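Local coordinates for protein malate dehydrogenase (Pyrococcus horikoshii, PDB 1V9N) that catalyses the NAD-dependent, reversible oxidation of (S)-malate to oxaloacetate, working as a cytoplasmic homodimer, at residues 296-299 and 300-304. Sequence-based numbering, arbitrary orientation.
Sequences FKEK and ISQMI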
loop_
_atom_site.group_PDB
_atom_site.type_symbol
_atom_site.label_atom_id
_atom_site.label_comp_id
_atom_site.label_asym_id
_atom_site.label_seq_id
_atom_site.Cartn_x
_atom_site.Cartn_y
_atom_site.Cartn_z
ATOM N N PHE A 296 1.379 -4.671 -22.035
ATOM C CA PHE A 296 1.071 -4.114 -20.728
ATOM C C PHE A 296 0.232 -2.845 -20.910
ATOM O O PHE A 296 -0.823 -2.694 -20.299
ATOM C CB PHE A 296 2.367 -3.756 -19.988
ATOM C CG PHE A 296 2.140 -3.169 -18.619
ATOM C CD1 PHE A 296 2.112 -3.986 -17.497
ATOM C CD2 PHE A 296 1.928 -1.803 -18.458
ATOM C CE1 PHE A 296 1.874 -3.455 -16.225
ATOM C CE2 PHE A 296 1.689 -1.259 -17.195
ATOM C CZ PHE A 296 1.661 -2.089 -16.075
ATOM N N LYS A 297 0.712 -1.933 -21.754
ATOM C CA LYS A 297 0.010 -0.671 -21.987
ATOM C C LYS A 297 -1.395 -0.884 -22.521
ATOM O O LYS A 297 -2.340 -0.222 -22.089
ATOM C CB LYS A 297 0.792 0.214 -22.956
ATOM C CG LYS A 297 2.125 0.707 -22.426
ATOM C CD LYS A 297 2.777 1.622 -23.450
ATOM C CE LYS A 297 4.122 2.137 -22.975
ATOM N NZ LYS A 297 4.770 2.987 -24.017
ATOM N N GLU A 298 -1.535 -1.808 -23.464
ATOM C CA GLU A 298 -2.846 -2.093 -24.025
ATOM C C GLU A 298 -3.785 -2.574 -22.920
ATOM O O GLU A 298 -4.869 -2.034 -22.740
ATOM C CB GLU A 298 -2.737 -3.169 -25.108
ATOM C CG GLU A 298 -4.002 -3.357 -25.917
ATOM C CD GLU A 298 -4.400 -2.100 -26.667
ATOM O OE1 GLU A 298 -3.578 -1.592 -27.463
ATOM O OE2 GLU A 298 -5.534 -1.619 -26.461
ATOM N N LYS A 299 -3.356 -3.580 -22.167
ATOM C CA LYS A 299 -4.190 -4.122 -21.106
ATOM C C LYS A 299 -4.568 -3.147 -19.995
ATOM O O LYS A 299 -5.728 -3.112 -19.570
ATOM C CB LYS A 299 -3.529 -5.364 -20.506
ATOM C CG LYS A 299 -3.456 -6.534 -21.474
ATOM C CD LYS A 299 -4.839 -6.895 -21.996
ATOM C CE LYS A 299 -4.786 -8.094 -22.924
ATOM N NZ LYS A 299 -6.153 -8.457 -23.404
ATOM N N ILE A 300 -3.613 -2.356 -19.516
ATOM C CA ILE A 300 -3.929 -1.420 -18.441
ATOM C C ILE A 300 -4.865 -0.312 -18.919
ATOM O O ILE A 300 -5.758 0.106 -18.184
ATOM C CB ILE A 300 -2.654 -0.795 -17.812
ATOM C CG1 ILE A 300 -3.018 -0.151 -16.474
ATOM C CG2 ILE A 300 -2.034 0.235 -18.756
ATOM C CD1 ILE A 300 -1.822 0.373 -15.675
ATOM N N SER A 301 -4.666 0.154 -20.148
ATOM C CA SER A 301 -5.520 1.201 -20.706
ATOM C C SER A 301 -6.932 0.677 -20.910
ATOM O O SER A 301 -7.901 1.421 -20.768
ATOM C CB SER A 301 -4.963 1.707 -22.037
ATOM O OG SER A 301 -3.844 2.546 -21.831
ATOM N N GLN A 302 -7.051 -0.607 -21.245
ATOM C CA GLN A 302 -8.365 -1.212 -21.435
ATOM C C GLN A 302 -9.067 -1.305 -20.084
ATOM O O GLN A 302 -10.287 -1.126 -19.987
ATOM C CB GLN A 302 -8.234 -2.603 -22.063
ATOM C CG GLN A 302 -7.525 -2.597 -23.415
ATOM C CD GLN A 302 -7.779 -3.854 -24.232
ATOM O OE1 GLN A 302 -7.742 -4.970 -23.713
ATOM N NE2 GLN A 302 -8.025 -3.674 -25.526
HETATM N N MSE A 303 -8.295 -1.590 -19.037
HETATM C CA MSE A 303 -8.855 -1.674 -17.691
HETATM C C MSE A 303 -9.345 -0.289 -17.272
HETATM O O MSE A 303 -10.443 -0.142 -16.743
HETATM C CB MSE A 303 -7.798 -2.159 -16.695
HETATM C CG MSE A 303 -8.236 -2.081 -15.239
HETATM SE SE MSE A 303 -6.857 -2.614 -13.965
HETATM C CE MSE A 303 -5.900 -0.932 -13.816
ATOM N N ILE A 304 -8.512 0.722 -17.507
ATOM C CA ILE A 304 -8.857 2.093 -17.153
ATOM C C ILE A 304 -10.123 2.542 -17.887
ATOM O O ILE A 304 -11.024 3.127 -17.284
ATOM C CB ILE A 304 -7.701 3.059 -17.495
ATOM C CG1 ILE A 304 -6.474 2.727 -16.632
ATOM C CG2 ILE A 304 -8.145 4.506 -17.273
ATOM C CD1 ILE A 304 -5.216 3.453 -17.052
#
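The carbonyl oxygen of Lys297 takes the backbone N-H of Ser301, with N and O 3.1 Å apart, while the Ser301 hydroxyl stands 3.2 Å from the same O of Lys297, a weak and unsettled bond at most. The hydroxyl is placed there by its first torsion, OG beside the backbone N (chi1 -75°), and it also meets the backbone N of Lys177 in a hydrogen bond, so the serine links helix 293-308 to a neighbouring loop. One residue earlier along the helix, Ile300 N reaches Phe296 O at 2.9 Å in a nearly straight bond (169° at the hydrogen). On that flank Ile300 CD1 lies 4.2 Å from Phe296 CE2, approaching the ring obliquely; Phe296 packs on Ile258 and Ile300 on Ile254 of the second subunit, and Met303, here selenomethionine, packs on Trp264 of the second subunit.

The other flank is polar. Glu298, bent at chi2, brings OE2 to 3.4 Å from Gln302 NE2, with the carboxylate and amide planes 80° apart; its OE1 forms a salt bridge with Lys177. On the amide's other end, Gln302 OE1 faces Lys299 NZ at a loose 3.8 Å. A leucine in place of Gln302 would probably leave the OE2 of Glu298 and the ammonium of Lys299 without this polar neighbour between them. The helix thus illustrates amphipathic design: i-to-i+4 backbone bonds fix the spacing, apolar side chains enter the dimer interface, and on the polar side the charge of Glu298 is probably balanced mainly by Lys177, with the neutral amide of Gln302 a polar neighbour only.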